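Local coordinates for aspartate semialdehyde dehydrogenase (Francisella tularensis subsp. tularensis, PDB 4WOJ), which probably catalyses the NADPH-dependent reductive dephosphorylation of L-aspartyl-4-phosphate to L-aspartate-semialdehyde, a step on the way to lysine, methionine and threonine, at residues B[114-119]-B[359-364]; B[147-152]-B[327-332]; B[156-161]-B[284-289]; B[278-283]-B[344-349]. One frame throughout, in Å; residues are numbered along the deposited sequence.

The four interactions run from the NAD-binding half of the chain into its dimerisation half. Interaction 1 closes the longest loop of the four, bringing helix 354-369 back to the end of strand 113-116; the others are nested inside it. Interaction 2, its centre about 16 Å from that of interaction 1, touches it through Leu117 and Leu148. Interactions 2 and 4, centres about 10 Å apart, share the mixed sheet; the centres of interactions 3 and 4 are about 13 Å apart, interaction 3 lying at the end of neighbouring strands 159-167 and 275-284. Interaction 1 packs the last helix on the NAD-binding domain; the others build and cover the sheet whose Thr281 and His345 face meets the second subunit.

Interaction 1 of 4, residues B[114-119]-B[359-364]; sequences TLVLDP and EPLRRV
Arg363 and Asp118 meet side-on, and the arginine can be followed atom by atom. Its CB already lies 3.4 Å from Asp118 OD1. CG stands beside the backbone N (chi1 -69°), and the chain then bends at chi3 (61°), which brings NE round to the carboxylate; CD passes the same oxygen at 3.5 Å. NE donates to Asp118 OD1 at 2.8 Å. At the tip, NH2 donates to Asp118 OD2 at 2.7 Å. Both bonds are nearly straight, both use syn lone pairs, and the carboxylate and guanidinium planes are only 7° apart. This two-pronged salt bridge fixes the rotation of both flat groups and leaves each carboxylate oxygen with its own donor. Trp303 and Trp355 pack against the arginine as well.

Two residues earlier, at Val116, the contact turns apolar. This valine points its branches at the helix: CG1 comes to 3.5 Å from Val364 CG2, the two side chains crossing at about a right angle, while CG2 lies 4.2 Å from Leu361 CD2. Pro360 fills in beside them, its CB 3.8 Å from Val116 O. Ile125 of helix 118-130 touches Val116, Asp118 and Val364, closing over the same patch.

The result is a salt bridge at one end of a buried apolar patch, joining a strand-to-helix turn of the NAD-binding domain to the C-terminal helix. Strand 113-116 is an outermost strand of the parallel sheet within this chain, and a C-terminal helix returning to pack against the Rossmann-type nucleotide-binding domain is the arrangement seen in this dehydrogenase family.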
# COMPACT_ATOMS: atom_id res chain seq x y z
N THR B 114 -29.83 -4.90 9.49
CA THR B 114 -29.64 -3.77 8.57
C THR B 114 -28.23 -3.23 8.80
O THR B 114 -27.79 -3.04 9.95
CB THR B 114 -30.67 -2.67 8.80
OG1 THR B 114 -31.99 -3.22 8.80
CG2 THR B 114 -30.58 -1.62 7.72
N LEU B 115 -27.48 -3.09 7.70
CA LEU B 115 -26.13 -2.54 7.76
C LEU B 115 -26.29 -1.04 7.78
O LEU B 115 -27.11 -0.52 6.98
CB LEU B 115 -25.28 -2.94 6.55
CG LEU B 115 -24.65 -4.34 6.58
CD1 LEU B 115 -24.01 -4.71 5.25
CD2 LEU B 115 -23.61 -4.43 7.67
N VAL B 116 -25.57 -0.34 8.68
CA VAL B 116 -25.77 1.11 8.80
C VAL B 116 -24.64 1.97 8.21
O VAL B 116 -23.47 1.86 8.58
CB VAL B 116 -26.03 1.58 10.26
CG1 VAL B 116 -27.30 0.93 10.80
CG2 VAL B 116 -24.87 1.28 11.18
N LEU B 117 -25.03 2.85 7.30
CA LEU B 117 -24.16 3.90 6.81
C LEU B 117 -25.07 5.00 6.25
O LEU B 117 -25.35 5.08 5.04
CB LEU B 117 -23.19 3.37 5.77
CG LEU B 117 -22.10 4.32 5.27
CD1 LEU B 117 -21.15 4.71 6.37
CD2 LEU B 117 -21.32 3.65 4.14
N ASP B 118 -25.55 5.83 7.16
CA ASP B 118 -26.74 6.63 6.90
C ASP B 118 -26.58 7.73 5.83
O ASP B 118 -27.56 8.12 5.24
CB ASP B 118 -27.27 7.25 8.19
CG ASP B 118 -26.35 8.35 8.71
OD1 ASP B 118 -25.38 8.01 9.41
OD2 ASP B 118 -26.58 9.52 8.38
N PRO B 119 -25.35 8.21 5.58
CA PRO B 119 -25.27 9.10 4.41
C PRO B 119 -25.58 8.38 3.09
O PRO B 119 -25.67 9.02 2.04
CB PRO B 119 -23.81 9.56 4.43
CG PRO B 119 -23.42 9.43 5.85
CD PRO B 119 -24.07 8.14 6.27
N GLU B 359 -18.35 6.13 14.11
CA GLU B 359 -19.27 7.20 13.72
C GLU B 359 -20.63 6.70 13.24
O GLU B 359 -21.66 7.27 13.59
CB GLU B 359 -18.61 8.14 12.69
CG GLU B 359 -19.29 9.50 12.41
CD GLU B 359 -19.49 10.38 13.65
OE1 GLU B 359 -18.94 10.05 14.73
OE2 GLU B 359 -20.24 11.38 13.56
N PRO B 360 -20.64 5.63 12.42
CA PRO B 360 -21.91 5.15 11.91
C PRO B 360 -22.84 4.68 13.01
O PRO B 360 -24.08 4.79 12.91
CB PRO B 360 -21.51 3.98 11.01
CG PRO B 360 -20.10 4.31 10.61
CD PRO B 360 -19.50 4.92 11.81
N LEU B 361 -22.22 4.11 14.04
CA LEU B 361 -22.95 3.54 15.14
C LEU B 361 -23.65 4.64 15.91
O LEU B 361 -24.88 4.59 16.10
CB LEU B 361 -21.99 2.73 16.03
CG LEU B 361 -21.26 1.57 15.33
CD1 LEU B 361 -20.61 0.65 16.34
CD2 LEU B 361 -22.22 0.78 14.41
N ARG B 362 -22.85 5.63 16.34
CA ARG B 362 -23.34 6.87 16.96
C ARG B 362 -24.49 7.47 16.20
O ARG B 362 -25.46 7.91 16.78
CB ARG B 362 -22.23 7.92 17.04
CG ARG B 362 -22.62 9.15 17.84
CD ARG B 362 -21.56 10.27 17.77
NE ARG B 362 -21.55 10.97 16.48
CZ ARG B 362 -22.44 11.88 16.08
NH1 ARG B 362 -22.33 12.46 14.90
NH2 ARG B 362 -23.44 12.23 16.86
N ARG B 363 -24.38 7.51 14.89
CA ARG B 363 -25.40 8.18 14.10
C ARG B 363 -26.72 7.39 13.98
O ARG B 363 -27.80 7.95 13.90
CB ARG B 363 -24.83 8.54 12.71
CG ARG B 363 -23.75 9.65 12.77
CD ARG B 363 -23.12 9.87 11.40
NE ARG B 363 -24.16 10.27 10.47
CZ ARG B 363 -24.46 11.53 10.16
NH1 ARG B 363 -23.78 12.57 10.67
NH2 ARG B 363 -25.43 11.76 9.31
N VAL B 364 -26.64 6.07 13.99
CA VAL B 364 -27.84 5.26 13.92
C VAL B 364 -28.53 5.23 15.28
O VAL B 364 -29.76 5.24 15.37
CB VAL B 364 -27.57 3.86 13.37
CG1 VAL B 364 -26.86 2.95 14.36
CG2 VAL B 364 -28.89 3.25 12.87

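Interaction 2 of 4, residues B[147-152]-B[327-332]; sequences SLAIAG and LDIAIG
Ala149 and Ile329 bring their CA atoms to 6.0 Å where the end of helix 141-149 meets the start of strand 329-336. This is helix-on-sheet packing of the alpha/beta dimerisation domain: the helix, which begins at the predicted catalytic cysteine Cys141, rests on one face of the mixed sheet. Its regular turn stops after Ala149, for Ile150 leaves helical geometry before a second short helix sets off from Ala151. The strand, by contrast, runs extended, and it presents Ile329 and Ile331 to the helix while Ala330 turns to the opposite face.

Ala149 allows a close fit. Ile329 CG2, anti to its own backbone N, leans over the alanine, 3.5 Å from Ala149 CA and 3.6 Å from Ala149 CB. Its other branch reaches the preceding residue, where CG1 lies 4.1 Å from Leu148 CB. With only a methyl group at Ala149, the backbone of the helix can sit close above the strand. Thr348, on the neighbouring strand, packs against Ala149, Ile329 and Ile331 alike, and Trp355 touches Leu148 and Ile329, so Thr348 and Trp355 complete the packing round the two isoleucines.

Ile331 is extended (chi1 169°) and sends CD1 beneath the helix end. That methyl lies 3.9 Å from Ala149 O and 4.2 Å from Ala149 CB, with Ile150 CG2 just beyond, at 4.3 Å.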
# COMPACT_ATOMS: atom_id res chain seq x y z
N SER B 147 -17.29 3.64 0.20
CA SER B 147 -18.61 4.01 -0.23
C SER B 147 -18.83 5.48 -0.02
O SER B 147 -19.39 6.16 -0.88
CB SER B 147 -19.67 3.23 0.56
OG SER B 147 -19.46 1.84 0.40
N LEU B 148 -18.39 5.99 1.14
CA LEU B 148 -18.43 7.43 1.42
C LEU B 148 -17.60 8.26 0.44
O LEU B 148 -18.00 9.36 0.07
CB LEU B 148 -17.97 7.75 2.88
CG LEU B 148 -18.89 7.28 4.01
CD1 LEU B 148 -18.16 7.23 5.35
CD2 LEU B 148 -20.10 8.20 4.11
N ALA B 149 -16.44 7.78 0.05
CA ALA B 149 -15.58 8.55 -0.82
C ALA B 149 -16.21 8.71 -2.24
O ALA B 149 -16.22 9.80 -2.80
CB ALA B 149 -14.23 7.89 -0.93
N ILE B 150 -16.73 7.63 -2.78
CA ILE B 150 -17.38 7.69 -4.10
C ILE B 150 -18.92 7.65 -4.00
O ILE B 150 -19.61 7.25 -4.95
CB ILE B 150 -16.86 6.58 -5.03
CG1 ILE B 150 -17.02 5.21 -4.38
CG2 ILE B 150 -15.40 6.84 -5.34
CD1 ILE B 150 -16.75 4.07 -5.32
N ALA B 151 -19.43 8.11 -2.87
CA ALA B 151 -20.86 8.15 -2.63
C ALA B 151 -21.64 8.84 -3.75
O ALA B 151 -22.74 8.43 -4.08
CB ALA B 151 -21.15 8.81 -1.30
N GLY B 152 -21.06 9.90 -4.30
CA GLY B 152 -21.73 10.76 -5.25
C GLY B 152 -21.90 10.09 -6.59
O GLY B 152 -22.74 10.49 -7.36
N LEU B 327 -12.80 13.52 10.60
CA LEU B 327 -13.92 12.93 9.88
C LEU B 327 -13.80 13.11 8.36
O LEU B 327 -14.70 12.71 7.61
CB LEU B 327 -15.23 13.52 10.41
CG LEU B 327 -15.58 13.01 11.82
CD1 LEU B 327 -16.59 13.93 12.49
CD2 LEU B 327 -16.14 11.60 11.79
N ASP B 328 -12.70 13.70 7.91
CA ASP B 328 -12.55 13.92 6.48
C ASP B 328 -12.37 12.55 5.78
O ASP B 328 -11.65 11.65 6.25
CB ASP B 328 -11.37 14.84 6.13
CG ASP B 328 -11.36 16.19 6.90
OD1 ASP B 328 -12.38 16.80 7.21
OD2 ASP B 328 -10.25 16.70 7.16
N ILE B 329 -13.07 12.40 4.67
CA ILE B 329 -12.87 11.32 3.73
C ILE B 329 -12.06 11.98 2.61
O ILE B 329 -12.63 12.62 1.71
CB ILE B 329 -14.26 10.79 3.20
CG1 ILE B 329 -15.10 10.31 4.37
CG2 ILE B 329 -14.10 9.67 2.19
CD1 ILE B 329 -14.40 9.25 5.21
N ALA B 330 -10.75 11.91 2.69
CA ALA B 330 -9.95 12.54 1.65
C ALA B 330 -9.90 11.64 0.39
O ALA B 330 -9.90 10.41 0.46
CB ALA B 330 -8.57 12.86 2.15
N ILE B 331 -9.91 12.27 -0.76
CA ILE B 331 -9.91 11.52 -2.02
C ILE B 331 -9.29 12.33 -3.11
O ILE B 331 -9.65 13.48 -3.32
CB ILE B 331 -11.32 11.13 -2.42
CG1 ILE B 331 -11.33 10.59 -3.88
CG2 ILE B 331 -12.26 12.28 -2.24
CD1 ILE B 331 -12.60 9.89 -4.22
N GLY B 332 -8.30 11.76 -3.75
CA GLY B 332 -7.49 12.52 -4.69
C GLY B 332 -6.88 11.67 -5.76
O GLY B 332 -7.24 10.54 -5.92

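Interaction 3 of 4, residues B[156-161]-B[284-289]; sequences EDLVEW and LRQKLT
Arg285 takes hold of a single residue, Asp157, by both its backbone and its side chain. The arginine, extended from CG to NE, reaches across to the residue that ends the helix, and NE donates to Asp157 O at 3.0 Å, in a bent bond that comes from above the carbonyl plane. NH2 meets Asp157 OD1, also at 3.0 Å, in a much straighter hydrogen bond that is part of a salt bridge, although it approaches from above the carboxylate plane and the two flat groups stand 68° apart. Val159 O lies over one face of the guanidinium.

Asp157 has a positive phi (45°) as the C-prime residue of the Schellman motif that ends helix 151-154. The chain then enters strand 159-167. Here Val159 pairs with Leu284 as an antiparallel non-hydrogen-bonded pair, and Arg285 N donates to Leu158 O at 2.7 Å. The classic beta bulge that follows, Glu160 and Trp161 facing Lys283, bends the strand just past this point.

On the other side of the backbone, Leu158 CD2 packs against the amide end of Gln286, 3.6 Å from OE1. The apolar contact is that of Leu158 CD1 with Leu288 CD1 at 4.1 Å, the two leucines crossing at about a right angle.

The chemistry implies polar bonds on one side of the backbone and apolar packing on the other: one guanidinium ties a helix terminus to the loop leaving strand 275-284, and the nearby carboxylate of Glu160 would probably add to the favourable field round it.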
# COMPACT_ATOMS: atom_id res chain seq x y z
N GLU B 156 -26.04 7.99 -7.81
CA GLU B 156 -26.54 8.05 -9.18
C GLU B 156 -26.47 6.71 -9.91
O GLU B 156 -26.66 6.66 -11.10
CB GLU B 156 -25.79 9.09 -9.98
CG GLU B 156 -25.90 10.46 -9.35
CD GLU B 156 -25.66 11.54 -10.35
OE1 GLU B 156 -25.81 11.29 -11.57
OE2 GLU B 156 -25.32 12.63 -9.88
N ASP B 157 -26.21 5.63 -9.18
CA ASP B 157 -26.01 4.33 -9.77
C ASP B 157 -25.11 4.37 -10.99
O ASP B 157 -25.40 3.71 -12.01
CB ASP B 157 -27.36 3.69 -10.13
CG ASP B 157 -27.25 2.20 -10.31
OD1 ASP B 157 -26.31 1.57 -9.73
OD2 ASP B 157 -28.10 1.63 -11.04
N LEU B 158 -24.01 5.11 -10.90
CA LEU B 158 -23.07 5.24 -12.04
C LEU B 158 -21.91 4.24 -12.05
O LEU B 158 -21.19 4.13 -13.03
CB LEU B 158 -22.56 6.68 -12.12
CG LEU B 158 -23.63 7.68 -12.60
CD1 LEU B 158 -23.11 9.09 -12.58
CD2 LEU B 158 -24.13 7.36 -14.00
N VAL B 159 -21.77 3.46 -10.98
CA VAL B 159 -20.60 2.59 -10.84
C VAL B 159 -20.98 1.17 -11.24
O VAL B 159 -21.90 0.59 -10.63
CB VAL B 159 -20.11 2.58 -9.38
CG1 VAL B 159 -19.00 1.57 -9.19
CG2 VAL B 159 -19.68 3.97 -8.96
N GLU B 160 -20.23 0.62 -12.21
CA GLU B 160 -20.41 -0.74 -12.74
C GLU B 160 -19.61 -1.74 -11.90
O GLU B 160 -20.14 -2.78 -11.54
CB GLU B 160 -19.96 -0.84 -14.20
CG GLU B 160 -20.46 -2.10 -14.92
CD GLU B 160 -20.19 -2.09 -16.43
OE1 GLU B 160 -20.61 -1.16 -17.14
OE2 GLU B 160 -19.56 -3.05 -16.92
N TRP B 161 -18.33 -1.43 -11.64
CA TRP B 161 -17.54 -2.11 -10.60
C TRP B 161 -16.39 -1.29 -10.01
O TRP B 161 -16.03 -0.27 -10.53
CB TRP B 161 -17.01 -3.47 -11.05
CG TRP B 161 -16.16 -3.53 -12.27
CD1 TRP B 161 -16.50 -4.15 -13.45
CD2 TRP B 161 -14.80 -3.08 -12.44
NE1 TRP B 161 -15.47 -4.09 -14.32
CE2 TRP B 161 -14.41 -3.44 -13.75
CE3 TRP B 161 -13.88 -2.39 -11.63
CZ2 TRP B 161 -13.16 -3.13 -14.27
CZ3 TRP B 161 -12.62 -2.08 -12.15
CH2 TRP B 161 -12.27 -2.45 -13.46
N LEU B 284 -17.17 2.86 -14.75
CA LEU B 284 -18.47 3.54 -14.75
C LEU B 284 -19.47 2.90 -15.69
O LEU B 284 -19.10 2.17 -16.60
CB LEU B 284 -18.28 5.03 -15.11
CG LEU B 284 -17.49 5.87 -14.08
CD1 LEU B 284 -17.28 7.27 -14.61
CD2 LEU B 284 -18.19 5.94 -12.74
N ARG B 285 -20.75 3.17 -15.49
CA ARG B 285 -21.76 2.69 -16.44
C ARG B 285 -21.84 3.57 -17.69
O ARG B 285 -22.40 3.16 -18.68
CB ARG B 285 -23.15 2.64 -15.80
CG ARG B 285 -23.27 1.71 -14.63
CD ARG B 285 -24.72 1.37 -14.36
NE ARG B 285 -24.92 0.93 -12.98
CZ ARG B 285 -24.60 -0.27 -12.52
NH1 ARG B 285 -24.03 -1.18 -13.32
NH2 ARG B 285 -24.85 -0.57 -11.25
N GLN B 286 -21.31 4.78 -17.60
CA GLN B 286 -21.34 5.77 -18.66
C GLN B 286 -20.02 6.47 -18.67
O GLN B 286 -19.43 6.70 -17.62
CB GLN B 286 -22.33 6.88 -18.32
CG GLN B 286 -23.80 6.59 -18.56
CD GLN B 286 -24.69 7.50 -17.73
OE1 GLN B 286 -24.30 8.62 -17.39
NE2 GLN B 286 -25.87 7.01 -17.37
N LYS B 287 -19.57 6.87 -19.85
CA LYS B 287 -18.37 7.68 -19.95
C LYS B 287 -18.66 9.09 -19.46
O LYS B 287 -19.66 9.69 -19.79
CB LYS B 287 -17.80 7.65 -21.37
CG LYS B 287 -17.23 6.27 -21.70
CD LYS B 287 -17.99 5.48 -22.75
CE LYS B 287 -17.62 4.00 -22.64
NZ LYS B 287 -17.81 3.19 -23.89
N LEU B 288 -17.78 9.59 -18.62
CA LEU B 288 -17.91 10.88 -17.99
C LEU B 288 -16.58 11.59 -18.08
O LEU B 288 -15.55 10.98 -17.93
CB LEU B 288 -18.24 10.69 -16.52
CG LEU B 288 -19.62 10.24 -16.11
CD1 LEU B 288 -19.71 10.28 -14.60
CD2 LEU B 288 -20.67 11.15 -16.70
N THR B 289 -16.60 12.88 -18.31
CA THR B 289 -15.36 13.61 -18.28
C THR B 289 -14.78 13.60 -16.85
O THR B 289 -15.46 13.27 -15.88
CB THR B 289 -15.53 15.05 -18.77
OG1 THR B 289 -16.47 15.71 -17.92
CG2 THR B 289 -16.04 15.04 -20.18

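Interaction 4 of 4, residues B[278-283]-B[344-349]; sequences QALTVK and FHCFTV
Thr281 and His345 lie side by side and point the same way, on one face of two antiparallel strands, 275-284 and 343-351. His345 ND1 donates to Thr281 OG1 at 3.2 Å, the hydroxyl lying at the ring edge near its plane, and the methyl CG2 of the threonine packs 3.6 Å from His345 CE1. OG1 also bonds Asn163 OD1 of the second subunit, and His345 NE2 bonds Ser337. A nearby water donates to Leu280 O.

Further along this face, Phe347 CG is anti to its backbone N (chi1 -167°), and the ring leans back over the partner strand, with Gln278 O over one face and CD1 3.7 Å from Ala279 CB. Tyr167 meets this ring edge-to-face, and Ile266 of the second subunit packs on it.

The opposite face carries Gln278, Leu280 and Val282 beside Thr348, Cys346 and Phe344. Val282 and Phe344 run alongside each other, CB to CE1 at 3.5 Å, while Leu280 CB rests 3.9 Å from Cys346 SG. Helix 141-149 covers part of this face, Met146 touching Gln278 and Leu280; Gln278 NE2 is held by Ser164, and Thr348 OG1 is hydrogen-bonded to Ala330 O. The Gln278 side chain lies about 5 Å from that of His276, the predicted proton acceptor.

Six backbone bonds in three hydrogen-bonded pairs, Val282 N to Phe344 O the straightest at 176°, hold these strands in register. The chemistry divides by face: a mostly apolar layer turns to helix 141-149, which starts at the predicted catalytic cysteine, while Thr281, held by His345, carries hydrogen bonding to Asn163 of the second subunit.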
# COMPACT_ATOMS: atom_id res chain seq x y z
N GLN B 278 -6.72 3.66 0.28
CA GLN B 278 -7.27 2.82 -0.79
C GLN B 278 -7.04 3.48 -2.12
O GLN B 278 -7.48 4.59 -2.34
CB GLN B 278 -8.80 2.67 -0.62
CG GLN B 278 -9.21 1.66 0.42
CD GLN B 278 -10.69 1.44 0.54
OE1 GLN B 278 -11.36 2.08 1.32
NE2 GLN B 278 -11.20 0.44 -0.17
N ALA B 279 -6.39 2.74 -3.01
CA ALA B 279 -6.35 3.02 -4.43
C ALA B 279 -7.53 2.34 -5.16
O ALA B 279 -7.68 1.14 -5.17
CB ALA B 279 -5.04 2.55 -5.01
N LEU B 280 -8.36 3.15 -5.80
CA LEU B 280 -9.56 2.69 -6.39
C LEU B 280 -9.42 2.78 -7.87
O LEU B 280 -8.88 3.74 -8.39
CB LEU B 280 -10.76 3.50 -5.94
CG LEU B 280 -11.05 3.49 -4.45
CD1 LEU B 280 -12.39 4.17 -4.26
CD2 LEU B 280 -11.09 2.12 -3.82
N THR B 281 -9.89 1.73 -8.55
CA THR B 281 -10.04 1.77 -10.00
C THR B 281 -11.48 1.43 -10.26
O THR B 281 -11.96 0.35 -9.93
CB THR B 281 -9.08 0.79 -10.67
OG1 THR B 281 -7.73 1.11 -10.27
CG2 THR B 281 -9.17 0.88 -12.18
N VAL B 282 -12.20 2.41 -10.77
CA VAL B 282 -13.66 2.35 -10.83
C VAL B 282 -14.11 2.36 -12.28
O VAL B 282 -13.70 3.27 -13.03
CB VAL B 282 -14.33 3.53 -10.13
CG1 VAL B 282 -15.82 3.32 -10.08
CG2 VAL B 282 -13.80 3.69 -8.70
N LYS B 283 -14.90 1.35 -12.66
CA LYS B 283 -15.48 1.31 -14.01
C LYS B 283 -16.88 1.89 -13.89
O LYS B 283 -17.65 1.49 -13.05
CB LYS B 283 -15.56 -0.10 -14.54
CG LYS B 283 -16.10 -0.16 -15.96
CD LYS B 283 -16.18 -1.59 -16.45
CE LYS B 283 -16.28 -1.65 -17.95
NZ LYS B 283 -14.95 -1.41 -18.58
N PHE B 344 -11.99 5.25 -14.28
CA PHE B 344 -11.11 6.27 -13.65
C PHE B 344 -10.41 5.72 -12.43
O PHE B 344 -10.79 4.69 -11.90
CB PHE B 344 -11.87 7.56 -13.29
CG PHE B 344 -12.64 7.49 -12.00
CD1 PHE B 344 -13.94 7.03 -11.99
CD2 PHE B 344 -12.12 8.02 -10.82
CE1 PHE B 344 -14.68 6.99 -10.83
CE2 PHE B 344 -12.84 7.97 -9.66
CZ PHE B 344 -14.13 7.44 -9.65
N HIS B 345 -9.34 6.39 -12.05
CA HIS B 345 -8.58 6.07 -10.83
C HIS B 345 -8.65 7.20 -9.84
O HIS B 345 -8.75 8.36 -10.22
CB HIS B 345 -7.10 5.90 -11.17
CG HIS B 345 -6.85 4.95 -12.30
ND1 HIS B 345 -6.78 3.59 -12.13
CD2 HIS B 345 -6.64 5.17 -13.62
CE1 HIS B 345 -6.53 3.01 -13.28
NE2 HIS B 345 -6.42 3.95 -14.20
N CYS B 346 -8.55 6.85 -8.56
CA CYS B 346 -8.42 7.81 -7.50
C CYS B 346 -7.83 7.08 -6.34
O CYS B 346 -7.70 5.88 -6.41
CB CYS B 346 -9.75 8.45 -7.10
SG CYS B 346 -11.04 7.31 -6.60
N PHE B 347 -7.44 7.83 -5.31
CA PHE B 347 -6.85 7.33 -4.06
C PHE B 347 -7.56 8.04 -2.92
O PHE B 347 -7.68 9.23 -2.95
CB PHE B 347 -5.35 7.66 -3.98
CG PHE B 347 -4.60 6.92 -2.90
CD1 PHE B 347 -4.15 5.64 -3.10
CD2 PHE B 347 -4.27 7.56 -1.69
CE1 PHE B 347 -3.44 4.99 -2.11
CE2 PHE B 347 -3.56 6.91 -0.70
CZ PHE B 347 -3.14 5.61 -0.90
N THR B 348 -7.98 7.30 -1.91
CA THR B 348 -8.69 7.87 -0.78
C THR B 348 -8.13 7.42 0.54
O THR B 348 -7.49 6.39 0.64
CB THR B 348 -10.23 7.56 -0.81
OG1 THR B 348 -10.83 8.09 0.38
CG2 THR B 348 -10.51 6.09 -0.92
N VAL B 349 -8.36 8.24 1.54
CA VAL B 349 -7.88 7.99 2.88
C VAL B 349 -8.96 8.45 3.87
O VAL B 349 -9.51 9.54 3.73
CB VAL B 349 -6.63 8.81 3.20
CG1 VAL B 349 -6.10 8.49 4.60
CG2 VAL B 349 -5.56 8.58 2.15
O HOH W 1 -5.95 3.54 -8.90